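PDB 3GWB: peptidase M16 inactive domain family protein from Pseudomonas fluorescens, which probably acts as a metal-dependent hydrolase of the M16 peptidase kind, or as the inactive partner of one. Local coordinates for residues 372-375 with 376-380; 382-385 with 386-390; 269-272 with 273-276; 393-396 with 397-401. One frame throughout, in Å; residues are numbered along the deposited sequence.

Overall arrangement
From the N terminus the contacts come in the order 3, 1, 2, 4, strictly in series; none encloses or crosses another, and each joins neighbouring residues along a helix or at one of its ends rather than closing a long loop. Contact 3 lies within helix 266-277. Contact 1 follows at the C-terminal end of helix 365-377, contact 2 opens helix 384-394, and contact 4 turns from that helix into helix 397-407. Contact 1 touches contact 2 through Met375, which packs on Tyr384 and Leu385. Contacts 3 and 4, with centres about 10 Å apart, meet where Leu271 and Gly272 face Leu395 and Val400, so the late helices return to helix 266-277.

Contact 1 of 4, residues 372-375 with 376-380; sequences LGAM and GFYNL
The backbone runs helically from Leu372 to Phe377, where Gly376 N and Phe377 N bond to Leu372 O and Gly373 O, and then turns out through Asn379, whose phi and psi (51° and 55°) are those of a left-handed helix. Tyr378 N still reaches Ala374 O, but the next strong bond spans five residues: Leu380 N donates to Met375 O at 2.8 Å, in the carbonyl plane and on a lone pair. With the weak 3.4 Å bond from Asn379 N to Gly376 O, this is a Schellman motif at the C-terminal end of helix 365-377. Its apolar pair is Met375, a selenomethionine, and Leu380, whose CD1 lies 4.3 Å from Met375 CG and 3.9 Å from Met375 CA. Tyr378 has CG beside its backbone N (chi1 -63°), which lays the ring back along the preceding turn. The ring edge then meets Ala374 O, 3.2 Å from Tyr378 CD2, while Ala374 CB comes to 4.1 Å from the same carbon. Phe377 sends CD2 over the centre of the Tyr378 ring, 3.5 Å above its plane. Beyond the turn, Tyr378 OH is hydrogen-bonded to Asp93, and Leu372 and Met375 rest on strand 24-29.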
ATOM      1  N   LEU A 372      -9.536 -15.142 -14.828  1.00 13.26           N
ATOM      2  CA  LEU A 372      -9.445 -16.587 -15.047  1.00 12.38           C
ATOM      3  C   LEU A 372      -9.512 -17.333 -13.723  1.00 12.59           C
ATOM      4  O   LEU A 372     -10.140 -18.393 -13.619  1.00 12.90           O
ATOM      5  CB  LEU A 372      -8.136 -16.947 -15.755  1.00 10.98           C
ATOM      6  CG  LEU A 372      -7.983 -16.579 -17.230  1.00 12.21           C
ATOM      7  CD1 LEU A 372      -6.740 -17.287 -17.790  1.00 13.13           C
ATOM      8  CD2 LEU A 372      -9.221 -17.025 -18.007  1.00 14.59           C
ATOM      9  N   GLY A 373      -8.846 -16.781 -12.712  1.00 12.36           N
ATOM     10  CA  GLY A 373      -8.855 -17.399 -11.400  1.00 13.34           C
ATOM     11  C   GLY A 373     -10.269 -17.452 -10.858  1.00 12.62           C
ATOM     12  O   GLY A 373     -10.698 -18.480 -10.334  1.00 14.21           O
ATOM     13  N   ALA A 374     -10.997 -16.346 -10.988  1.00 11.78           N
ATOM     14  CA  ALA A 374     -12.374 -16.283 -10.510  1.00 12.59           C
ATOM     15  C   ALA A 374     -13.260 -17.220 -11.327  1.00 10.25           C
ATOM     16  O   ALA A 374     -14.147 -17.871 -10.781  1.00 11.12           O
ATOM     17  CB  ALA A 374     -12.904 -14.855 -10.601  1.00 10.37           C
HETATM   18  N   MSE A 375     -13.019 -17.288 -12.632  1.00 10.81           N
HETATM   19  CA  MSE A 375     -13.800 -18.167 -13.499  1.00 10.84           C
HETATM   20  C   MSE A 375     -13.654 -19.609 -13.022  1.00 10.84           C
HETATM   21  O   MSE A 375     -14.647 -20.335 -12.879  1.00 12.41           O
HETATM   22  CB  MSE A 375     -13.325 -18.043 -14.955  1.00 12.13           C
HETATM   23  CG  MSE A 375     -13.782 -16.752 -15.669  1.00 12.78           C
HETATM   24 SE   MSE A 375     -12.948 -16.432 -17.270  1.00 12.59          SE
HETATM   25  CE  MSE A 375     -13.321 -17.916 -18.160  1.00 13.53           C
ATOM     26  N   GLY A 376     -12.415 -20.018 -12.760  1.00  9.79           N
ATOM     27  CA  GLY A 376     -12.168 -21.375 -12.312  1.00 10.75           C
ATOM     28  C   GLY A 376     -12.665 -21.669 -10.912  1.00 10.68           C
ATOM     29  O   GLY A 376     -13.275 -22.712 -10.666  1.00 11.34           O
ATOM     30  N   PHE A 377     -12.407 -20.744  -9.995  1.00 11.53           N
ATOM     31  CA  PHE A 377     -12.808 -20.912  -8.609  1.00 13.88           C
ATOM     32  C   PHE A 377     -14.320 -20.961  -8.437  1.00 13.89           C
ATOM     33  O   PHE A 377     -14.833 -21.767  -7.665  1.00 13.11           O
ATOM     34  CB  PHE A 377     -12.252 -19.781  -7.748  1.00 12.94           C
ATOM     35  CG  PHE A 377     -12.415 -20.010  -6.270  1.00 13.74           C
ATOM     36  CD1 PHE A 377     -11.524 -20.826  -5.583  1.00 15.54           C
ATOM     37  CD2 PHE A 377     -13.486 -19.455  -5.579  1.00 11.91           C
ATOM     38  CE1 PHE A 377     -11.677 -21.052  -4.215  1.00 16.61           C
ATOM     39  CE2 PHE A 377     -13.650 -19.677  -4.212  1.00 15.52           C
ATOM     40  CZ  PHE A 377     -12.756 -20.489  -3.530  1.00 13.08           C
ATOM     41  N   TYR A 378     -15.031 -20.109  -9.168  1.00 13.55           N
ATOM     42  CA  TYR A 378     -16.486 -20.052  -9.062  1.00 15.56           C
ATOM     43  C   TYR A 378     -17.237 -20.817 -10.146  1.00 16.65           C
ATOM     44  O   TYR A 378     -18.462 -20.711 -10.255  1.00 19.20           O
ATOM     45  CB  TYR A 378     -16.927 -18.590  -9.056  1.00 13.20           C
ATOM     46  CG  TYR A 378     -16.406 -17.837  -7.864  1.00 13.18           C
ATOM     47  CD1 TYR A 378     -16.859 -18.140  -6.579  1.00 13.94           C
ATOM     48  CD2 TYR A 378     -15.454 -16.832  -8.008  1.00 13.56           C
ATOM     49  CE1 TYR A 378     -16.385 -17.465  -5.472  1.00 14.00           C
ATOM     50  CE2 TYR A 378     -14.969 -16.143  -6.899  1.00 16.41           C
ATOM     51  CZ  TYR A 378     -15.442 -16.468  -5.634  1.00 14.66           C
ATOM     52  OH  TYR A 378     -14.979 -15.801  -4.526  1.00 18.70           O
ATOM     53  N   ASN A 379     -16.501 -21.587 -10.937  1.00 16.49           N
ATOM     54  CA  ASN A 379     -17.080 -22.369 -12.021  1.00 17.70           C
ATOM     55  C   ASN A 379     -17.967 -21.541 -12.941  1.00 17.91           C
ATOM     56  O   ASN A 379     -19.134 -21.876 -13.152  1.00 19.15           O
ATOM     57  CB  ASN A 379     -17.883 -23.540 -11.459  1.00 20.10           C
ATOM     58  CG  ASN A 379     -17.028 -24.498 -10.668  1.00 19.93           C
ATOM     59  OD1 ASN A 379     -16.000 -24.970 -11.147  1.00 26.06           O
ATOM     60  ND2 ASN A 379     -17.448 -24.792  -9.448  1.00 19.72           N
ATOM     61  N   LEU A 380     -17.415 -20.458 -13.482  1.00 15.27           N
ATOM     62  CA  LEU A 380     -18.153 -19.606 -14.405  1.00 17.21           C
ATOM     63  C   LEU A 380     -17.931 -20.173 -15.804  1.00 18.45           C
ATOM     64  O   LEU A 380     -16.934 -20.849 -16.049  1.00 19.31           O
ATOM     65  CB  LEU A 380     -17.628 -18.168 -14.337  1.00 15.68           C
ATOM     66  CG  LEU A 380     -17.674 -17.544 -12.937  1.00 15.52           C
ATOM     67  CD1 LEU A 380     -17.094 -16.141 -12.993  1.00 13.76           C
ATOM     68  CD2 LEU A 380     -19.112 -17.521 -12.417  1.00 13.76           C
TER

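Contact 2 of 4, residues 382-385 with 386-390; sequences LSYL and EDFMR
Ser383 and Asp387 face each other across the first turn of helix 384-394, with Ser383 at the N-cap position. Asp387 is the side chain to follow. Its CB lies over the first turn, 3.4 Å from Ser383 O, the acceptor for Asp387 N. At chi1 -58° CG stands beside the backbone N, which directs the carboxylate back toward the start of the helix. Its OD2 takes the hydroxyl of Ser383 OG at 2.6 Å, on the syn side and 25° out of the carboxylate plane. OD1 is gripped end-on by two nitrogens of Arg390: NH1, 3.0 Å from Asp387 OD1, meets the anti lone pair of that oxygen, whereas NH2 comes from above the carboxylate plane. Held by both partners, the carboxylate has little freedom to turn. An asparagine at Asp387 would be likely to leave the Arg390 guanidinium without its counter-charge. The hydroxyl of Ser383, spent on Asp387, makes no capping bond. Glu386 bends at chi2 (87°) and brings OE1 to 3.0 Å from Ser383 CA, a packing contact. Glu386 OE2 accepts from a water that also bridges Leu382 O and Leu385 N, tying the entry of the helix together. Tyr384 and Phe388 project side by side, Tyr384 OH lying 3.7 Å from Phe388 CD1 and bonded to Arg261. These two rings both lean on Tyr266 of helix 266-277, while Leu385 packs on Gln371 and Met375 of helix 365-377, so helix 384-394 lies against both.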
ATOM      1  N   LEU A 382     -16.839 -20.892 -19.612  1.00 19.17           N
ATOM      2  CA  LEU A 382     -15.580 -20.604 -20.278  1.00 22.15           C
ATOM      3  C   LEU A 382     -15.628 -19.303 -21.087  1.00 22.68           C
ATOM      4  O   LEU A 382     -14.607 -18.645 -21.287  1.00 24.73           O
ATOM      5  CB  LEU A 382     -15.204 -21.765 -21.190  1.00 23.03           C
ATOM      6  CG  LEU A 382     -13.738 -21.806 -21.594  1.00 25.42           C
ATOM      7  CD1 LEU A 382     -12.889 -22.016 -20.354  1.00 25.22           C
ATOM      8  CD2 LEU A 382     -13.515 -22.927 -22.594  1.00 27.16           C
ATOM      9  N   SER A 383     -16.820 -18.934 -21.541  1.00 22.81           N
ATOM     10  CA  SER A 383     -16.997 -17.718 -22.329  1.00 23.20           C
ATOM     11  C   SER A 383     -17.456 -16.556 -21.461  1.00 23.91           C
ATOM     12  O   SER A 383     -17.987 -15.569 -21.968  1.00 23.33           O
ATOM     13  CB  SER A 383     -18.031 -17.962 -23.426  1.00 25.04           C
ATOM     14  OG  SER A 383     -19.265 -18.375 -22.860  1.00 25.25           O
ATOM     15  N   TYR A 384     -17.244 -16.673 -20.155  1.00 23.65           N
ATOM     16  CA  TYR A 384     -17.661 -15.636 -19.219  1.00 25.44           C
ATOM     17  C   TYR A 384     -17.245 -14.220 -19.616  1.00 25.51           C
ATOM     18  O   TYR A 384     -18.053 -13.295 -19.591  1.00 24.81           O
ATOM     19  CB  TYR A 384     -17.115 -15.926 -17.823  1.00 25.21           C
ATOM     20  CG  TYR A 384     -17.550 -14.892 -16.817  1.00 27.08           C
ATOM     21  CD1 TYR A 384     -18.859 -14.875 -16.333  1.00 28.34           C
ATOM     22  CD2 TYR A 384     -16.678 -13.891 -16.391  1.00 27.96           C
ATOM     23  CE1 TYR A 384     -19.291 -13.891 -15.460  1.00 29.25           C
ATOM     24  CE2 TYR A 384     -17.102 -12.894 -15.514  1.00 29.64           C
ATOM     25  CZ  TYR A 384     -18.411 -12.901 -15.054  1.00 30.60           C
ATOM     26  OH  TYR A 384     -18.852 -11.917 -14.198  1.00 33.69           O
ATOM     27  N   LEU A 385     -15.978 -14.051 -19.964  1.00 27.52           N
ATOM     28  CA  LEU A 385     -15.480 -12.736 -20.340  1.00 29.18           C
ATOM     29  C   LEU A 385     -16.310 -12.118 -21.458  1.00 29.68           C
ATOM     30  O   LEU A 385     -16.863 -11.023 -21.302  1.00 27.90           O
ATOM     31  CB  LEU A 385     -14.018 -12.835 -20.779  1.00 29.69           C
ATOM     32  CG  LEU A 385     -13.049 -13.356 -19.715  1.00 30.71           C
ATOM     33  CD1 LEU A 385     -11.643 -13.437 -20.300  1.00 30.81           C
ATOM     34  CD2 LEU A 385     -13.080 -12.439 -18.502  1.00 31.14           C
ATOM     35  N   GLU A 386     -16.396 -12.824 -22.583  1.00 29.63           N
ATOM     36  CA  GLU A 386     -17.149 -12.338 -23.732  1.00 30.59           C
ATOM     37  C   GLU A 386     -18.618 -12.113 -23.389  1.00 28.95           C
ATOM     38  O   GLU A 386     -19.222 -11.141 -23.840  1.00 28.56           O
ATOM     39  CB  GLU A 386     -17.049 -13.325 -24.900  1.00 33.98           C
ATOM     40  CG  GLU A 386     -15.631 -13.769 -25.232  1.00 38.82           C
ATOM     41  CD  GLU A 386     -15.193 -14.973 -24.414  1.00 42.94           C
ATOM     42  OE1 GLU A 386     -15.833 -16.041 -24.546  1.00 45.20           O
ATOM     43  OE2 GLU A 386     -14.211 -14.853 -23.647  1.00 43.40           O
ATOM     44  N   ASP A 387     -19.188 -13.007 -22.588  1.00 26.42           N
ATOM     45  CA  ASP A 387     -20.590 -12.887 -22.212  1.00 26.25           C
ATOM     46  C   ASP A 387     -20.842 -11.674 -21.329  1.00 25.11           C
ATOM     47  O   ASP A 387     -21.893 -11.038 -21.426  1.00 24.72           O
ATOM     48  CB  ASP A 387     -21.071 -14.148 -21.484  1.00 27.30           C
ATOM     49  CG  ASP A 387     -20.902 -15.408 -22.316  1.00 31.79           C
ATOM     50  OD1 ASP A 387     -21.065 -15.337 -23.556  1.00 34.04           O
ATOM     51  OD2 ASP A 387     -20.618 -16.475 -21.725  1.00 33.31           O
ATOM     52  N   PHE A 388     -19.887 -11.358 -20.462  1.00 22.84           N
ATOM     53  CA  PHE A 388     -20.045 -10.220 -19.571  1.00 23.01           C
ATOM     54  C   PHE A 388     -20.174  -8.915 -20.354  1.00 23.60           C
ATOM     55  O   PHE A 388     -21.035  -8.088 -20.053  1.00 21.49           O
ATOM     56  CB  PHE A 388     -18.866 -10.126 -18.601  1.00 20.44           C
ATOM     57  CG  PHE A 388     -19.001  -9.012 -17.612  1.00 20.51           C
ATOM     58  CD1 PHE A 388     -19.844  -9.140 -16.511  1.00 19.28           C
ATOM     59  CD2 PHE A 388     -18.334  -7.810 -17.811  1.00 20.03           C
ATOM     60  CE1 PHE A 388     -20.026  -8.078 -15.628  1.00 21.23           C
ATOM     61  CE2 PHE A 388     -18.509  -6.743 -16.937  1.00 21.63           C
ATOM     62  CZ  PHE A 388     -19.355  -6.876 -15.842  1.00 19.30           C
HETATM   63  N   MSE A 389     -19.317  -8.732 -21.354  1.00 26.26           N
HETATM   64  CA  MSE A 389     -19.352  -7.525 -22.179  1.00 29.28           C
HETATM   65  C   MSE A 389     -20.642  -7.425 -22.967  1.00 29.38           C
HETATM   66  O   MSE A 389     -21.318  -6.401 -22.942  1.00 30.36           O
HETATM   67  CB  MSE A 389     -18.188  -7.504 -23.166  1.00 33.31           C
HETATM   68  CG  MSE A 389     -16.936  -6.839 -22.644  1.00 38.17           C
HETATM   69 SE   MSE A 389     -16.271  -7.687 -21.221  1.00 46.65          SE
HETATM   70  CE  MSE A 389     -15.106  -6.449 -20.578  1.00 44.72           C
ATOM     71  N   ARG A 390     -20.971  -8.493 -23.680  1.00 30.07           N
ATOM     72  CA  ARG A 390     -22.179  -8.523 -24.488  1.00 31.25           C
ATOM     73  C   ARG A 390     -23.395  -8.176 -23.638  1.00 31.23           C
ATOM     74  O   ARG A 390     -24.108  -7.216 -23.929  1.00 30.51           O
ATOM     75  CB  ARG A 390     -22.362  -9.910 -25.115  1.00 33.44           C
ATOM     76  CG  ARG A 390     -23.472  -9.969 -26.156  1.00 35.94           C
ATOM     77  CD  ARG A 390     -23.646 -11.366 -26.744  1.00 38.84           C
ATOM     78  NE  ARG A 390     -24.100 -12.332 -25.747  1.00 40.65           N
ATOM     79  CZ  ARG A 390     -23.336 -13.287 -25.229  1.00 40.79           C
ATOM     80  NH1 ARG A 390     -22.073 -13.410 -25.615  1.00 41.28           N
ATOM     81  NH2 ARG A 390     -23.836 -14.114 -24.320  1.00 41.32           N
TER
HETATM   82  O   HOH W   1     -14.482 -15.919 -21.123  1.00 38.95           O

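Contact 3 of 4, residues 269-272 with 273-276; sequences VSLG and NQIL
Ser270 and Gln274 meet on consecutive turns of helix 266-277, an alpha-helix that lies against strand 299-303 in the half of the chain built on the five-stranded mixed sheet. The main-chain bonds are regular: Asn273, Gln274, Ile275 and Leu276 each donate from N to the carbonyl four residues earlier, at 2.8 Å from Asn273 N to Val269 O and at 3.2 Å from Ile275 N to Leu271 O. Side-chain polar contact is confined to a weak bond, with Gln274 NE2 3.3 Å from Ser270 O and an angle at the hydrogen of 122°. Ser270 O thus serves two donors of one residue. Gln274 can reach back because CG sits beside its own backbone N (chi1 -73°). The hydroxyl of Ser270 is bonded to Tyr266 O, one turn earlier, and so takes no part in this contact. Apolar packing is largely with other elements: Leu271 lies on Leu347 and Ile275 on Ala350 of helix 344-356, Leu276 on Phe334 of helix 323-340, and Val269 on Phe303. Within the turn, the aliphatic chains lie along carbonyl oxygens, as in Ile275, whose CG1 is 3.3 Å from Leu271 O. The chains of Leu271 and Gln274 run slantwise to each other, Leu271 CD1 being 4.0 Å from Gln274 OE1. Closest of all the side-chain carbons to Ser270 O is Gln274 CG, at 3.0 Å.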
ATOM      1  N   VAL A 269     -26.707  -6.467 -11.887  1.00 17.87           N
ATOM      2  CA  VAL A 269     -26.545  -5.808 -10.588  1.00 17.54           C
ATOM      3  C   VAL A 269     -25.249  -5.021 -10.520  1.00 16.05           C
ATOM      4  O   VAL A 269     -25.148  -4.046  -9.777  1.00 16.42           O
ATOM      5  CB  VAL A 269     -26.583  -6.814  -9.404  1.00 17.54           C
ATOM      6  CG1 VAL A 269     -27.896  -7.579  -9.422  1.00 17.15           C
ATOM      7  CG2 VAL A 269     -25.398  -7.755  -9.470  1.00 17.90           C
ATOM      8  N   SER A 270     -24.256  -5.439 -11.298  1.00 15.23           N
ATOM      9  CA  SER A 270     -22.985  -4.727 -11.307  1.00 16.56           C
ATOM     10  C   SER A 270     -23.199  -3.356 -11.936  1.00 14.56           C
ATOM     11  O   SER A 270     -22.708  -2.350 -11.427  1.00 15.55           O
ATOM     12  CB  SER A 270     -21.935  -5.505 -12.100  1.00 18.88           C
ATOM     13  OG  SER A 270     -21.715  -6.779 -11.518  1.00 22.67           O
ATOM     14  N   LEU A 271     -23.944  -3.315 -13.034  1.00 12.43           N
ATOM     15  CA  LEU A 271     -24.204  -2.049 -13.709  1.00 11.78           C
ATOM     16  C   LEU A 271     -25.147  -1.184 -12.867  1.00 11.55           C
ATOM     17  O   LEU A 271     -24.995   0.037 -12.795  1.00  9.87           O
ATOM     18  CB  LEU A 271     -24.815  -2.305 -15.084  1.00 14.97           C
ATOM     19  CG  LEU A 271     -24.849  -1.094 -16.011  1.00 13.98           C
ATOM     20  CD1 LEU A 271     -23.446  -0.823 -16.575  1.00 14.10           C
ATOM     21  CD2 LEU A 271     -25.829  -1.371 -17.136  1.00 16.78           C
ATOM     22  N   GLY A 272     -26.108  -1.827 -12.217  1.00 10.64           N
ATOM     23  CA  GLY A 272     -27.035  -1.091 -11.374  1.00 12.04           C
ATOM     24  C   GLY A 272     -26.294  -0.475 -10.200  1.00 13.08           C
ATOM     25  O   GLY A 272     -26.567   0.657  -9.803  1.00 11.59           O
ATOM     26  N   ASN A 273     -25.340  -1.220  -9.646  1.00 13.20           N
ATOM     27  CA  ASN A 273     -24.564  -0.719  -8.521  1.00 14.72           C
ATOM     28  C   ASN A 273     -23.653   0.406  -8.963  1.00 14.40           C
ATOM     29  O   ASN A 273     -23.449   1.365  -8.229  1.00 13.51           O
ATOM     30  CB  ASN A 273     -23.714  -1.820  -7.892  1.00 13.58           C
ATOM     31  CG  ASN A 273     -22.846  -1.295  -6.776  1.00 17.00           C
ATOM     32  OD1 ASN A 273     -21.655  -1.025  -6.964  1.00 18.78           O
ATOM     33  ND2 ASN A 273     -23.444  -1.110  -5.609  1.00 16.75           N
ATOM     34  N   GLN A 274     -23.094   0.276 -10.158  1.00 15.75           N
ATOM     35  CA  GLN A 274     -22.207   1.305 -10.690  1.00 17.57           C
ATOM     36  C   GLN A 274     -22.921   2.654 -10.710  1.00 16.11           C
ATOM     37  O   GLN A 274     -22.362   3.666 -10.287  1.00 15.44           O
ATOM     38  CB  GLN A 274     -21.747   0.933 -12.106  1.00 21.42           C
ATOM     39  CG  GLN A 274     -20.734  -0.211 -12.160  1.00 29.27           C
ATOM     40  CD  GLN A 274     -20.425  -0.666 -13.585  1.00 32.04           C
ATOM     41  OE1 GLN A 274     -20.208   0.156 -14.477  1.00 35.07           O
ATOM     42  NE2 GLN A 274     -20.393  -1.982 -13.799  1.00 34.04           N
ATOM     43  N   ILE A 275     -24.162   2.654 -11.189  1.00 14.97           N
ATOM     44  CA  ILE A 275     -24.973   3.869 -11.276  1.00 15.29           C
ATOM     45  C   ILE A 275     -25.340   4.423  -9.897  1.00 15.31           C
ATOM     46  O   ILE A 275     -25.397   5.641  -9.687  1.00 16.24           O
ATOM     47  CB  ILE A 275     -26.279   3.595 -12.064  1.00 16.43           C
ATOM     48  CG1 ILE A 275     -25.940   3.161 -13.497  1.00 13.21           C
ATOM     49  CG2 ILE A 275     -27.171   4.835 -12.053  1.00 15.05           C
ATOM     50  CD1 ILE A 275     -27.134   2.622 -14.282  1.00 15.35           C
ATOM     51  N   LEU A 276     -25.593   3.522  -8.958  1.00 14.29           N
ATOM     52  CA  LEU A 276     -25.966   3.909  -7.602  1.00 14.73           C
ATOM     53  C   LEU A 276     -24.816   4.458  -6.760  1.00 13.03           C
ATOM     54  O   LEU A 276     -24.941   5.524  -6.162  1.00  9.89           O
ATOM     55  CB  LEU A 276     -26.588   2.713  -6.877  1.00 12.53           C
ATOM     56  CG  LEU A 276     -26.868   2.846  -5.378  1.00 15.28           C
ATOM     57  CD1 LEU A 276     -27.870   3.948  -5.118  1.00 15.90           C
ATOM     58  CD2 LEU A 276     -27.406   1.512  -4.853  1.00 16.26           C
TER

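Contact 4 of 4, residues 393-396 with 397-401; sequences QELT and VEQVK
Thr396 and Gln399 form a capping box at the N terminus of helix 397-407, and this is where the contact is tight. Gln399 OE1 accepts from Thr396 N at 2.8 Å, on a lone pair in the amide plane, though the N-H approaches at a bent 139°. In return Gln399 N donates to Thr396 OG1 at 3.2 Å; the placing of that oxygen is less sure. The hydroxyl occupies the slot between its own backbone N and carbonyl carbon (chi1 59°), and it is this rotation that turns it to the start of the helix. A valine in place of Thr396 would probably leave Gln399 N without its capping acceptor. The first helical bond follows directly, Val400 N to Thr396 O at 3.0 Å. On the buried flank, Leu395 CB meets Val400 CG2 at 4.1 Å, the apolar pair of a hydrophobic staple that brackets the box. The opposite character belongs to Glu394, Glu398 and Gln399, which are exposed. The Gln399 amide still keeps hold of the box, while any link from Glu398 to Thr396 OG1 is weak and doubtful. Lys351 NZ, from helix 344-356, bonds to the carbonyls of Gln393 and Leu395, on the turn between helices 384-394 and 397-407. Leu395 rests on Ala268 and Leu271 of helix 266-277, and Val397 and Val400 pack on Leu347 of helix 344-356.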
ATOM      1  N   GLN A 393     -23.448  -4.400 -22.093  1.00 30.88           N
ATOM      2  CA  GLN A 393     -23.805  -3.402 -23.095  1.00 32.44           C
ATOM      3  C   GLN A 393     -25.251  -3.515 -23.591  1.00 31.93           C
ATOM      4  O   GLN A 393     -25.775  -2.579 -24.185  1.00 31.86           O
ATOM      5  CB  GLN A 393     -22.854  -3.496 -24.292  1.00 33.50           C
ATOM      6  CG  GLN A 393     -21.398  -3.174 -23.978  1.00 36.74           C
ATOM      7  CD  GLN A 393     -21.216  -1.789 -23.385  1.00 39.18           C
ATOM      8  OE1 GLN A 393     -21.715  -0.800 -23.924  1.00 41.07           O
ATOM      9  NE2 GLN A 393     -20.490  -1.709 -22.272  1.00 39.51           N
ATOM     10  N   GLU A 394     -25.899  -4.649 -23.342  1.00 31.87           N
ATOM     11  CA  GLU A 394     -27.270  -4.846 -23.803  1.00 31.79           C
ATOM     12  C   GLU A 394     -28.380  -4.662 -22.769  1.00 30.23           C
ATOM     13  O   GLU A 394     -29.567  -4.688 -23.113  1.00 28.67           O
ATOM     14  CB  GLU A 394     -27.390  -6.227 -24.451  1.00 33.59           C
ATOM     15  CG  GLU A 394     -26.784  -6.276 -25.847  1.00 37.73           C
ATOM     16  CD  GLU A 394     -26.733  -7.675 -26.428  1.00 40.62           C
ATOM     17  OE1 GLU A 394     -27.712  -8.437 -26.254  1.00 41.13           O
ATOM     18  OE2 GLU A 394     -25.713  -8.008 -27.074  1.00 41.60           O
ATOM     19  N   LEU A 395     -28.003  -4.472 -21.509  1.00 27.83           N
ATOM     20  CA  LEU A 395     -28.990  -4.291 -20.449  1.00 25.88           C
ATOM     21  C   LEU A 395     -29.877  -3.067 -20.657  1.00 24.53           C
ATOM     22  O   LEU A 395     -29.429  -2.038 -21.164  1.00 24.45           O
ATOM     23  CB  LEU A 395     -28.289  -4.177 -19.094  1.00 24.75           C
ATOM     24  CG  LEU A 395     -27.609  -5.452 -18.604  1.00 25.14           C
ATOM     25  CD1 LEU A 395     -26.769  -5.151 -17.375  1.00 26.71           C
ATOM     26  CD2 LEU A 395     -28.674  -6.504 -18.298  1.00 24.71           C
ATOM     27  N   THR A 396     -31.139  -3.191 -20.259  1.00 22.59           N
ATOM     28  CA  THR A 396     -32.092  -2.093 -20.371  1.00 20.01           C
ATOM     29  C   THR A 396     -32.404  -1.569 -18.969  1.00 20.01           C
ATOM     30  O   THR A 396     -32.144  -2.241 -17.971  1.00 16.93           O
ATOM     31  CB  THR A 396     -33.414  -2.549 -21.026  1.00 19.95           C
ATOM     32  OG1 THR A 396     -33.992  -3.606 -20.250  1.00 19.19           O
ATOM     33  CG2 THR A 396     -33.174  -3.046 -22.446  1.00 20.65           C
ATOM     34  N   VAL A 397     -32.953  -0.361 -18.894  1.00 21.08           N
ATOM     35  CA  VAL A 397     -33.304   0.230 -17.608  1.00 21.43           C
ATOM     36  C   VAL A 397     -34.247  -0.693 -16.841  1.00 22.08           C
ATOM     37  O   VAL A 397     -34.149  -0.825 -15.617  1.00 21.31           O
ATOM     38  CB  VAL A 397     -33.981   1.601 -17.800  1.00 22.16           C
ATOM     39  CG1 VAL A 397     -34.547   2.094 -16.476  1.00 23.32           C
ATOM     40  CG2 VAL A 397     -32.974   2.596 -18.348  1.00 22.08           C
ATOM     41  N   GLU A 398     -35.155  -1.336 -17.571  1.00 22.59           N
ATOM     42  CA  GLU A 398     -36.120  -2.247 -16.976  1.00 23.62           C
ATOM     43  C   GLU A 398     -35.438  -3.481 -16.385  1.00 21.81           C
ATOM     44  O   GLU A 398     -35.795  -3.925 -15.297  1.00 22.86           O
ATOM     45  CB  GLU A 398     -37.159  -2.675 -18.025  1.00 26.71           C
ATOM     46  CG  GLU A 398     -36.613  -3.599 -19.114  1.00 34.93           C
ATOM     47  CD  GLU A 398     -37.571  -3.784 -20.287  1.00 38.27           C
ATOM     48  OE1 GLU A 398     -38.757  -4.118 -20.057  1.00 39.99           O
ATOM     49  OE2 GLU A 398     -37.132  -3.600 -21.443  1.00 38.69           O
ATOM     50  N   GLN A 399     -34.459  -4.031 -17.100  1.00 20.53           N
ATOM     51  CA  GLN A 399     -33.739  -5.215 -16.634  1.00 19.06           C
ATOM     52  C   GLN A 399     -32.883  -4.913 -15.412  1.00 18.14           C
ATOM     53  O   GLN A 399     -32.779  -5.733 -14.505  1.00 19.59           O
ATOM     54  CB  GLN A 399     -32.849  -5.775 -17.743  1.00 20.38           C
ATOM     55  CG  GLN A 399     -33.608  -6.246 -18.972  1.00 24.85           C
ATOM     56  CD  GLN A 399     -32.678  -6.679 -20.084  1.00 25.44           C
ATOM     57  OE1 GLN A 399     -31.771  -5.944 -20.470  1.00 26.65           O
ATOM     58  NE2 GLN A 399     -32.896  -7.879 -20.605  1.00 28.47           N
ATOM     59  N   VAL A 400     -32.252  -3.745 -15.395  1.00 16.16           N
ATOM     60  CA  VAL A 400     -31.433  -3.366 -14.255  1.00 15.57           C
ATOM     61  C   VAL A 400     -32.346  -3.156 -13.045  1.00 16.26           C
ATOM     62  O   VAL A 400     -32.083  -3.674 -11.961  1.00 16.62           O
ATOM     63  CB  VAL A 400     -30.638  -2.078 -14.551  1.00 14.79           C
ATOM     64  CG1 VAL A 400     -29.957  -1.566 -13.275  1.00 17.11           C
ATOM     65  CG2 VAL A 400     -29.603  -2.354 -15.636  1.00 14.03           C
ATOM     66  N   LYS A 401     -33.429  -2.409 -13.231  1.00 15.68           N
ATOM     67  CA  LYS A 401     -34.360  -2.166 -12.131  1.00 16.14           C
ATOM     68  C   LYS A 401     -34.909  -3.476 -11.559  1.00 15.77           C
ATOM     69  O   LYS A 401     -35.030  -3.634 -10.340  1.00 15.07           O
ATOM     70  CB  LYS A 401     -35.516  -1.275 -12.603  1.00 15.85           C
ATOM     71  CG  LYS A 401     -36.633  -1.091 -11.583  1.00 16.86           C
ATOM     72  CD  LYS A 401     -37.741  -0.217 -12.149  1.00 20.05           C
ATOM     73  CE  LYS A 401     -38.910  -0.083 -11.187  1.00 22.44           C
ATOM     74  NZ  LYS A 401     -39.669  -1.357 -11.019  1.00 22.55           N
TER